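Local coordinates for protein alcohol dehydrogenase (Aeropyrum pernix, PDB 1H2B) that probably catalyses the NAD-dependent oxidation of alcohols as a zinc-containing dehydrogenase from a hyperthermophilic archaeon, at residues B[161-166]-B[328-333]; B[48-54]-B[354-359]; B[174-178]-B[317-321]. All coordinates share one frame; numbering follows the deposited sequence.

Contact 1 (B[161-166]-B[328-333])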
loop_
_atom_site.group_PDB
_atom_site.type_symbol
_atom_site.label_atom_id
_atom_site.label_comp_id
_atom_site.label_asym_id
_atom_site.label_seq_id
_atom_site.Cartn_x
_atom_site.Cartn_y
_atom_site.Cartn_z
ATOM N N VAL B 161 -7.044 35.607 -3.131
ATOM C CA VAL B 161 -6.623 35.594 -4.528
ATOM C C VAL B 161 -5.328 34.794 -4.713
ATOM O O VAL B 161 -5.177 34.037 -5.692
ATOM C CB VAL B 161 -6.412 37.062 -5.003
ATOM C CG1 VAL B 161 -5.685 37.123 -6.364
ATOM C CG2 VAL B 161 -7.771 37.767 -5.082
ATOM N N GLU B 162 -4.398 34.926 -3.759
ATOM C CA GLU B 162 -3.155 34.184 -3.768
ATOM C C GLU B 162 -3.356 32.671 -3.647
ATOM O O GLU B 162 -2.498 31.913 -4.040
ATOM C CB GLU B 162 -2.240 34.710 -2.646
ATOM C CG GLU B 162 -1.486 35.971 -3.058
ATOM C CD GLU B 162 -0.419 36.381 -2.050
ATOM O OE1 GLU B 162 0.068 35.509 -1.268
ATOM O OE2 GLU B 162 -0.067 37.586 -2.052
ATOM N N MET B 163 -4.503 32.255 -3.129
ATOM C CA MET B 163 -4.829 30.845 -3.031
ATOM C C MET B 163 -5.447 30.292 -4.309
ATOM O O MET B 163 -5.660 29.079 -4.386
ATOM C CB MET B 163 -5.801 30.628 -1.872
ATOM C CG MET B 163 -5.100 30.875 -0.494
ATOM S SD MET B 163 -6.225 30.485 0.904
ATOM C CE MET B 163 -6.116 28.668 0.982
ATOM N N ALA B 164 -5.792 31.142 -5.270
ATOM C CA ALA B 164 -6.526 30.663 -6.430
ATOM C C ALA B 164 -5.847 29.456 -7.101
ATOM O O ALA B 164 -6.518 28.464 -7.421
ATOM C CB ALA B 164 -6.752 31.769 -7.502
ATOM N N PRO B 165 -4.528 29.536 -7.338
ATOM C CA PRO B 165 -3.895 28.416 -8.053
ATOM C C PRO B 165 -3.946 27.103 -7.324
ATOM O O PRO B 165 -3.734 26.096 -8.021
ATOM C CB PRO B 165 -2.451 28.903 -8.246
ATOM C CG PRO B 165 -2.658 30.401 -8.354
ATOM C CD PRO B 165 -3.563 30.648 -7.150
ATOM N N LEU B 166 -4.239 27.078 -6.027
ATOM C CA LEU B 166 -4.344 25.778 -5.332
ATOM C C LEU B 166 -5.478 24.923 -5.935
ATOM O O LEU B 166 -5.450 23.678 -5.848
ATOM C CB LEU B 166 -4.606 25.973 -3.798
ATOM C CG LEU B 166 -3.519 26.818 -3.134
ATOM C CD1 LEU B 166 -3.974 26.983 -1.700
ATOM C CD2 LEU B 166 -2.141 26.084 -3.133
ATOM N N ARG B 328 3.121 28.207 -0.568
ATOM C CA ARG B 328 2.673 29.510 -1.024
ATOM C C ARG B 328 2.931 29.666 -2.513
ATOM O O ARG B 328 4.012 29.378 -2.992
ATOM C CB ARG B 328 3.387 30.623 -0.266
ATOM C CG ARG B 328 2.831 31.998 -0.648
ATOM C CD ARG B 328 3.584 33.187 -0.024
ATOM N NE ARG B 328 4.635 33.690 -0.917
ATOM C CZ ARG B 328 4.428 34.275 -2.101
ATOM N NH1 ARG B 328 3.192 34.462 -2.570
ATOM N NH2 ARG B 328 5.472 34.677 -2.821
ATOM N N VAL B 329 1.923 30.131 -3.233
ATOM C CA VAL B 329 2.012 30.229 -4.679
ATOM C C VAL B 329 2.616 31.570 -5.037
ATOM O O VAL B 329 2.282 32.586 -4.437
ATOM C CB VAL B 329 0.621 30.057 -5.366
ATOM C CG1 VAL B 329 0.768 29.890 -6.860
ATOM C CG2 VAL B 329 -0.097 28.802 -4.811
ATOM N N GLU B 330 3.541 31.538 -5.981
ATOM C CA GLU B 330 4.085 32.719 -6.623
ATOM C C GLU B 330 3.082 33.214 -7.671
ATOM O O GLU B 330 2.837 32.548 -8.687
ATOM C CB GLU B 330 5.459 32.362 -7.226
ATOM C CG GLU B 330 6.118 33.507 -7.979
ATOM C CD GLU B 330 6.590 34.627 -7.069
ATOM O OE1 GLU B 330 7.082 34.332 -5.943
ATOM O OE2 GLU B 330 6.449 35.802 -7.485
ATOM N N VAL B 331 2.471 34.371 -7.393
ATOM C CA VAL B 331 1.395 34.851 -8.249
ATOM C C VAL B 331 1.727 36.152 -8.965
ATOM O O VAL B 331 2.362 37.041 -8.414
ATOM C CB VAL B 331 0.010 34.932 -7.505
ATOM C CG1 VAL B 331 -0.394 33.547 -6.974
ATOM C CG2 VAL B 331 0.058 35.917 -6.364
ATOM N N ASP B 332 1.262 36.220 -10.198
ATOM C CA ASP B 332 1.347 37.367 -11.074
ATOM C C ASP B 332 -0.107 37.848 -11.344
ATOM O O ASP B 332 -0.834 37.275 -12.155
ATOM C CB ASP B 332 2.081 36.892 -12.328
ATOM C CG ASP B 332 2.247 37.964 -13.364
ATOM O OD1 ASP B 332 2.377 39.139 -12.982
ATOM O OD2 ASP B 332 2.206 37.713 -14.590
ATOM N N ILE B 333 -0.514 38.929 -10.665
ATOM C CA ILE B 333 -1.914 39.362 -10.688
ATOM C C ILE B 333 -2.173 40.340 -11.808
ATOM O O ILE B 333 -1.422 41.326 -11.964
ATOM C CB ILE B 333 -2.306 40.010 -9.351
ATOM C CG1 ILE B 333 -2.137 39.006 -8.208
ATOM C CG2 ILE B 333 -3.752 40.507 -9.400
ATOM C CD1 ILE B 333 -2.200 39.595 -6.842
HETATM O O HOH W 1 -0.710 30.757 -2.182
#

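Contact 2 (B[48-54]-B[354-359]). With ZN (zinc ion), chain J; NAJ (nicotinamide-adenine-dinucleotide (acidic form)), chain I.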
loop_
_atom_site.group_PDB
_atom_site.type_symbol
_atom_site.label_atom_id
_atom_site.label_comp_id
_atom_site.label_asym_id
_atom_site.label_seq_id
_atom_site.Cartn_x
_atom_site.Cartn_y
_atom_site.Cartn_z
ATOM N N ILE B 48 -16.620 35.589 -8.543
ATOM C CA ILE B 48 -15.196 35.297 -8.668
ATOM C C ILE B 48 -14.346 36.407 -8.089
ATOM O O ILE B 48 -14.568 37.602 -8.373
ATOM C CB ILE B 48 -14.886 35.094 -10.144
ATOM C CG1 ILE B 48 -15.663 33.886 -10.683
ATOM C CG2 ILE B 48 -13.320 34.980 -10.399
ATOM C CD1 ILE B 48 -15.099 32.455 -10.188
ATOM N N ALA B 49 -13.377 36.006 -7.261
ATOM C CA ALA B 49 -12.343 36.922 -6.720
ATOM C C ALA B 49 -10.997 36.737 -7.433
ATOM O O ALA B 49 -10.250 37.690 -7.633
ATOM C CB ALA B 49 -12.178 36.743 -5.191
ATOM N N GLY B 50 -10.686 35.509 -7.840
ATOM C CA GLY B 50 -9.401 35.233 -8.489
ATOM C C GLY B 50 -9.578 34.036 -9.410
ATOM O O GLY B 50 -10.178 33.031 -9.012
ATOM N N ALA B 51 -9.097 34.154 -10.648
ATOM C CA ALA B 51 -9.202 33.069 -11.625
ATOM C C ALA B 51 -7.831 32.797 -12.228
ATOM O O ALA B 51 -7.266 33.627 -12.936
ATOM C CB ALA B 51 -10.221 33.465 -12.716
ATOM N N GLY B 52 -7.239 31.671 -11.860
ATOM C CA GLY B 52 -5.923 31.346 -12.387
ATOM C C GLY B 52 -5.932 31.005 -13.856
ATOM O O GLY B 52 -6.909 30.507 -14.385
ATOM N N VAL B 53 -4.808 31.296 -14.519
ATOM C CA VAL B 53 -4.637 31.000 -15.938
ATOM C C VAL B 53 -3.642 29.829 -16.043
ATOM O O VAL B 53 -2.539 29.905 -15.509
ATOM C CB VAL B 53 -4.020 32.171 -16.698
ATOM C CG1 VAL B 53 -3.970 31.871 -18.174
ATOM C CG2 VAL B 53 -4.850 33.465 -16.461
ATOM N N CYS B 54 -4.084 28.750 -16.656
ATOM C CA CYS B 54 -3.326 27.513 -16.704
ATOM C C CYS B 54 -2.738 27.271 -18.088
ATOM O O CYS B 54 -3.339 27.691 -19.092
ATOM C CB CYS B 54 -4.308 26.377 -16.346
ATOM S SG CYS B 54 -3.584 24.707 -16.241
ATOM N N ARG B 354 2.427 31.642 -11.347
ATOM C CA ARG B 354 1.069 31.532 -11.854
ATOM C C ARG B 354 0.437 32.890 -11.992
ATOM O O ARG B 354 0.404 33.643 -11.038
ATOM C CB ARG B 354 0.268 30.711 -10.836
ATOM C CG ARG B 354 -1.095 30.263 -11.291
ATOM C CD ARG B 354 -1.069 29.530 -12.587
ATOM N NE ARG B 354 -1.937 28.376 -12.644
ATOM C CZ ARG B 354 -1.708 27.358 -13.466
ATOM N NH1 ARG B 354 -0.624 27.347 -14.252
ATOM N NH2 ARG B 354 -2.561 26.349 -13.491
ATOM N N ALA B 355 -0.131 33.139 -13.165
ATOM C CA ALA B 355 -0.907 34.351 -13.375
ATOM C C ALA B 355 -2.312 34.126 -12.837
ATOM O O ALA B 355 -2.911 33.060 -13.055
ATOM C CB ALA B 355 -0.926 34.697 -14.830
ATOM N N VAL B 356 -2.857 35.132 -12.143
ATOM C CA VAL B 356 -4.227 35.031 -11.581
ATOM C C VAL B 356 -4.943 36.326 -12.000
ATOM O O VAL B 356 -4.350 37.415 -11.866
ATOM C CB VAL B 356 -4.177 34.929 -10.075
ATOM C CG1 VAL B 356 -5.561 34.922 -9.473
ATOM C CG2 VAL B 356 -3.467 33.632 -9.650
ATOM N N LEU B 357 -6.149 36.186 -12.541
ATOM C CA LEU B 357 -6.987 37.329 -13.005
ATOM C C LEU B 357 -7.994 37.715 -11.955
ATOM O O LEU B 357 -8.588 36.862 -11.312
ATOM C CB LEU B 357 -7.705 37.035 -14.326
ATOM C CG LEU B 357 -6.766 36.474 -15.396
ATOM C CD1 LEU B 357 -7.585 36.249 -16.660
ATOM C CD2 LEU B 357 -5.503 37.340 -15.655
ATOM N N ILE B 358 -8.173 39.027 -11.785
ATOM C CA ILE B 358 -9.110 39.545 -10.806
ATOM C C ILE B 358 -10.075 40.482 -11.490
ATOM O O ILE B 358 -9.761 41.040 -12.547
ATOM C CB ILE B 358 -8.354 40.268 -9.634
ATOM C CG1 ILE B 358 -7.540 41.479 -10.134
ATOM C CG2 ILE B 358 -7.471 39.286 -8.838
ATOM C CD1 ILE B 358 -6.898 42.321 -8.976
ATOM N N PRO B 359 -11.257 40.658 -10.908
ATOM C CA PRO B 359 -12.183 41.691 -11.395
ATOM C C PRO B 359 -11.589 43.098 -11.192
ATOM O O PRO B 359 -10.794 43.324 -10.251
ATOM C CB PRO B 359 -13.409 41.491 -10.516
ATOM C CG PRO B 359 -12.887 40.842 -9.250
ATOM C CD PRO B 359 -11.838 39.873 -9.790
ATOM O OXT PRO B 359 -11.883 44.000 -12.006
HETATM ZN ZN ZN J . -5.421 23.605 -15.509
HETATM P PA NAJ I . 3.564 26.542 -17.279
HETATM O O1A NAJ I . 3.590 27.115 -18.668
HETATM O O2A NAJ I . 3.328 27.476 -16.081
HETATM O O5B NAJ I . 4.948 25.845 -16.891
HETATM C C5B NAJ I . 5.704 25.065 -17.828
HETATM C C4B NAJ I . 7.134 25.164 -17.324
HETATM O O4B NAJ I . 7.915 24.233 -18.099
HETATM C C3B NAJ I . 7.739 26.562 -17.452
HETATM O O3B NAJ I . 8.377 26.982 -16.234
HETATM C C2B NAJ I . 8.714 26.302 -18.593
HETATM O O2B NAJ I . 9.824 27.211 -18.630
HETATM C C1B NAJ I . 9.165 24.852 -18.371
HETATM N N9A NAJ I . 9.738 24.195 -19.546
HETATM C C8A NAJ I . 9.448 24.352 -20.908
HETATM N N7A NAJ I . 10.217 23.495 -21.632
HETATM C C5A NAJ I . 10.999 22.802 -20.753
HETATM C C6A NAJ I . 11.952 21.825 -20.904
HETATM N N6A NAJ I . 12.345 21.367 -22.100
HETATM N N1A NAJ I . 12.512 21.279 -19.779
HETATM C C2A NAJ I . 12.203 21.728 -18.507
HETATM N N3A NAJ I . 11.283 22.708 -18.372
HETATM C C4A NAJ I . 10.697 23.236 -19.479
HETATM O O3 NAJ I . 2.493 25.368 -17.311
HETATM P PN NAJ I . 1.506 24.853 -16.143
HETATM O O1N NAJ I . 0.267 25.623 -16.153
HETATM O O2N NAJ I . 2.269 24.706 -14.888
HETATM O O5D NAJ I . 1.102 23.428 -16.764
HETATM C C5D NAJ I . 2.117 22.431 -16.860
HETATM C C4D NAJ I . 1.609 21.282 -17.716
HETATM O O4D NAJ I . 0.634 20.557 -16.947
HETATM C C3D NAJ I . 0.869 21.725 -18.978
HETATM O O3D NAJ I . 1.012 20.689 -19.966
HETATM C C2D NAJ I . -0.594 21.782 -18.515
HETATM O O2D NAJ I . -1.550 21.700 -19.534
HETATM C C1D NAJ I . -0.592 20.518 -17.636
HETATM N N1N NAJ I . -1.680 20.337 -16.674
HETATM C C2N NAJ I . -1.969 19.049 -16.334
HETATM C C3N NAJ I . -2.940 18.791 -15.382
HETATM C C7N NAJ I . -3.293 17.376 -15.061
HETATM O O7N NAJ I . -4.307 17.229 -14.192
HETATM N N7N NAJ I . -2.647 16.294 -15.505
HETATM C C4N NAJ I . -3.647 19.842 -14.709
HETATM C C5N NAJ I . -3.168 21.154 -14.984
HETATM C C6N NAJ I . -2.230 21.387 -15.972
HETATM O O HOH W 2 -0.193 31.386 -15.471
#

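Contact 3 (B[174-178]-B[317-321])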
loop_
_atom_site.group_PDB
_atom_site.type_symbol
_atom_site.label_atom_id
_atom_site.label_comp_id
_atom_site.label_asym_id
_atom_site.label_seq_id
_atom_site.Cartn_x
_atom_site.Cartn_y
_atom_site.Cartn_z
ATOM N N TYR B 174 -0.183 18.354 -5.874
ATOM C CA TYR B 174 -0.300 17.613 -4.614
ATOM C C TYR B 174 -0.622 16.137 -4.803
ATOM O O TYR B 174 0.062 15.277 -4.208
ATOM C CB TYR B 174 -1.390 18.312 -3.727
ATOM C CG TYR B 174 -1.537 17.683 -2.382
ATOM C CD1 TYR B 174 -2.662 16.922 -2.084
ATOM C CD2 TYR B 174 -0.564 17.899 -1.405
ATOM C CE1 TYR B 174 -2.807 16.335 -0.853
ATOM C CE2 TYR B 174 -0.690 17.322 -0.156
ATOM C CZ TYR B 174 -1.814 16.532 0.103
ATOM O OH TYR B 174 -1.927 15.970 1.364
ATOM N N ARG B 175 -1.597 15.828 -5.674
ATOM C CA ARG B 175 -1.862 14.418 -5.975
ATOM C C ARG B 175 -0.651 13.755 -6.587
ATOM O O ARG B 175 -0.306 12.609 -6.236
ATOM C CB ARG B 175 -3.066 14.254 -6.895
ATOM C CG ARG B 175 -3.417 12.781 -7.164
ATOM C CD ARG B 175 -4.684 12.722 -7.970
ATOM N NE ARG B 175 -5.144 11.405 -8.387
ATOM C CZ ARG B 175 -6.080 10.696 -7.777
ATOM N NH1 ARG B 175 -6.626 11.107 -6.640
ATOM N NH2 ARG B 175 -6.486 9.552 -8.293
ATOM N N ALA B 176 0.034 14.459 -7.493
ATOM C CA ALA B 176 1.206 13.872 -8.107
ATOM C C ALA B 176 2.318 13.636 -7.101
ATOM O O ALA B 176 3.016 12.638 -7.186
ATOM C CB ALA B 176 1.678 14.809 -9.275
ATOM N N VAL B 177 2.507 14.575 -6.163
ATOM C CA VAL B 177 3.547 14.404 -5.135
ATOM C C VAL B 177 3.168 13.272 -4.190
ATOM O O VAL B 177 4.059 12.527 -3.747
ATOM C CB VAL B 177 3.837 15.743 -4.415
ATOM C CG1 VAL B 177 4.647 15.484 -3.112
ATOM C CG2 VAL B 177 4.593 16.712 -5.385
ATOM N N LYS B 178 1.886 13.135 -3.863
ATOM C CA LYS B 178 1.437 11.932 -3.101
ATOM C C LYS B 178 1.832 10.664 -3.805
ATOM O O LYS B 178 2.363 9.730 -3.163
ATOM C CB LYS B 178 -0.068 11.946 -2.897
ATOM C CG LYS B 178 -0.528 13.052 -1.991
ATOM C CD LYS B 178 -1.913 12.736 -1.423
ATOM C CE LYS B 178 -1.933 12.929 0.069
ATOM N NZ LYS B 178 -3.061 12.282 0.835
ATOM N N GLU B 317 -6.779 18.756 1.998
ATOM C CA GLU B 317 -5.445 18.653 2.584
ATOM C C GLU B 317 -4.498 19.754 2.121
ATOM O O GLU B 317 -3.724 20.305 2.886
ATOM C CB GLU B 317 -4.828 17.300 2.225
ATOM C CG GLU B 317 -5.608 16.167 2.917
ATOM C CD GLU B 317 -5.219 14.775 2.485
ATOM O OE1 GLU B 317 -4.271 14.606 1.699
ATOM O OE2 GLU B 317 -5.871 13.822 2.947
ATOM N N LEU B 318 -4.527 20.061 0.821
ATOM C CA LEU B 318 -3.660 21.085 0.306
ATOM C C LEU B 318 -4.011 22.472 0.861
ATOM O O LEU B 318 -3.114 23.232 1.198
ATOM C CB LEU B 318 -3.691 21.038 -1.254
ATOM C CG LEU B 318 -2.919 22.181 -1.889
ATOM C CD1 LEU B 318 -1.388 22.135 -1.697
ATOM C CD2 LEU B 318 -3.285 22.180 -3.372
ATOM N N VAL B 319 -5.315 22.792 0.944
ATOM C CA VAL B 319 -5.746 24.025 1.537
ATOM C C VAL B 319 -5.220 24.103 2.989
ATOM O O VAL B 319 -4.772 25.160 3.397
ATOM C CB VAL B 319 -7.245 24.148 1.481
ATOM C CG1 VAL B 319 -7.738 25.338 2.380
ATOM C CG2 VAL B 319 -7.671 24.401 0.049
ATOM N N THR B 320 -5.278 22.991 3.718
ATOM C CA THR B 320 -4.717 22.961 5.071
ATOM C C THR B 320 -3.224 23.344 5.089
ATOM O O THR B 320 -2.785 24.209 5.867
ATOM C CB THR B 320 -4.923 21.588 5.685
ATOM O OG1 THR B 320 -6.328 21.360 5.905
ATOM C CG2 THR B 320 -4.212 21.566 7.097
ATOM N N LEU B 321 -2.413 22.751 4.206
ATOM C CA LEU B 321 -1.004 23.101 4.118
ATOM C C LEU B 321 -0.802 24.597 3.826
ATOM O O LEU B 321 0.085 25.239 4.377
ATOM C CB LEU B 321 -0.348 22.319 2.967
ATOM C CG LEU B 321 0.142 20.921 3.208
ATOM C CD1 LEU B 321 0.780 20.416 1.903
ATOM C CD2 LEU B 321 1.157 20.869 4.382
#

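Contact 1 (B[161-166]-B[328-333])
Glu162 O and Val329 N share one bridging water, which donates to the carbonyl oxygen of Glu162 at 2.8 Å and accepts from Val329 N at 2.9 Å. The water links the two backbones where Glu162 passes Val329, just ahead of strand 331-335. The side chain of Glu162 reaches across as well: CG lies anti to the carbonyl carbon (chi1 -82°) and the chain then runs extended, which lays CG against Val331 and carries the carboxylate on to Arg328. Val331 CG2 rests 3.6 Å from Glu162 CG. The salt bridge from Glu162 OE1 to Arg328 NH1 is long, 3.5 Å, with the carboxylate and guanidinium planes 59° apart; Arg328 NH2 bridges to Glu330 in turn, giving a small network of three charges at the more open side. Beneath it the packing is apolar. Val329 wedges a methyl to each of two partners: CG1, anti to the backbone N, lies 3.6 Å from Pro165 CB, and CG2 meets Leu166 CD2 at 3.8 Å. Helix 197-209 touches Val329 too, through His200 and Ile201. The type I turn Met163 to Leu166 leads into helix 166-181, and the arrangement is consistent with the junction between the GroES-like catalytic part and the Rossmann-type coenzyme part of a zinc-containing dehydrogenase.

Contact 2 (B[48-54]-B[354-359])
Bends at chi2 (53°) and chi3 (139°) fold Arg354 back so that one face of its guanidinium lies under Val53 O and Cys54 CA, while Cys54, its SG anti to the backbone N (chi1 -177°), sends its sulfur to the zinc ion at 2.3 Å. His79 and Asp168 bind the same metal. At its edge, in plane, the guanidinium gives NH1 to O1N of the nicotinamide-side phosphate of the dinucleotide, 2.7 Å away; NE makes a salt bridge with Glu80, a second grip that is likely to limit its rotation. Arg354 NH2 comes within 3.3 Å of Cys54 CB, so metal ligand and cofactor-binding arginine stand side by side. Behind them the two strands pair antiparallel. Ala51 and Leu357 form a hydrogen-bonded pair, in which Ala51 N to Leu357 O and Leu357 N to Ala51 O are each 2.8 Å, and Val53 N donates to Ala355 O at 3.0 Å. Past this bond, a water takes over, joining Val53 O to Ala355 N. Val53 CG2 packs on Leu357 CG at 3.7 Å. A classic beta bulge at Ala49 and Gly50, opposite Val82, interrupts the first strand. Strand 354-358 lies between 44-52, antiparallel to it, and 331-335, parallel to it; helix 339-347 covers Val53, Ala355 and Leu357, while Val356 packs against Ala164 and Pro165.

Contact 3 (B[174-178]-B[317-321])
The Tyr174 ring has Leu318 CB over one face, offset toward the rim at 4.1 Å from CG of the ring, and CG of Lys178 over the opposite face. Glu317 OE1 lies at its edge, in plane, with the carboxylate turned 84° from the ring. Leu321 CD1 approaches obliquely, 4.0 Å from Tyr174 CE2. Tyr174 carries its ring anti to the backbone N (chi1 -177°), a torsion that aims the hydroxyl across to Glu317. There OE1 accepts two bonds: Tyr174 OH donates at 2.7 Å, from the anti side and somewhat out of the carboxylate plane, and Lys178 NZ comes to the syn lone pair at 2.8 Å in a salt bridge, less certain because the lysine has two conformers. Two helices, 166-181 and 312-323, thus pack through long side chains beside a second subunit; the N-to-C directions of segments 174-178 and 317-321 differ by 100°, and their axes stay 12.0 Å apart. Replacing Glu317 by an alanine removes the shared acceptor and is likely to leave the Tyr174 hydroxyl and the Lys178 ammonium without this mate. Pro186 of the second subunit packs on Tyr174 and Leu321, and Tyr185 of that subunit on Glu317.

Contacts 1 and 2 share a sheet, their centres about 8 Å apart: strands 331-335 and 354-358 are neighbours, and Glu330 O lies 2.8 Å from Arg354 N, a probable hydrogen bond. Pro165 CG of contact 1 also sits 3.3 Å from Arg354 CG, packing against an arginine that binds the cofactor, and the Pro165 side chain is about 9 Å from both the dinucleotide and the zinc ion. Contact 3 lies farther out, its centre about 15 Å from that of contact 1 and about 20 Å from that of contact 2. It meets contact 1 through Leu166 O and Leu318 CD2, 3.6 Å apart; its nearest atoms to contact 2 are about 11 Å away, as is the Tyr174 side chain from the dinucleotide.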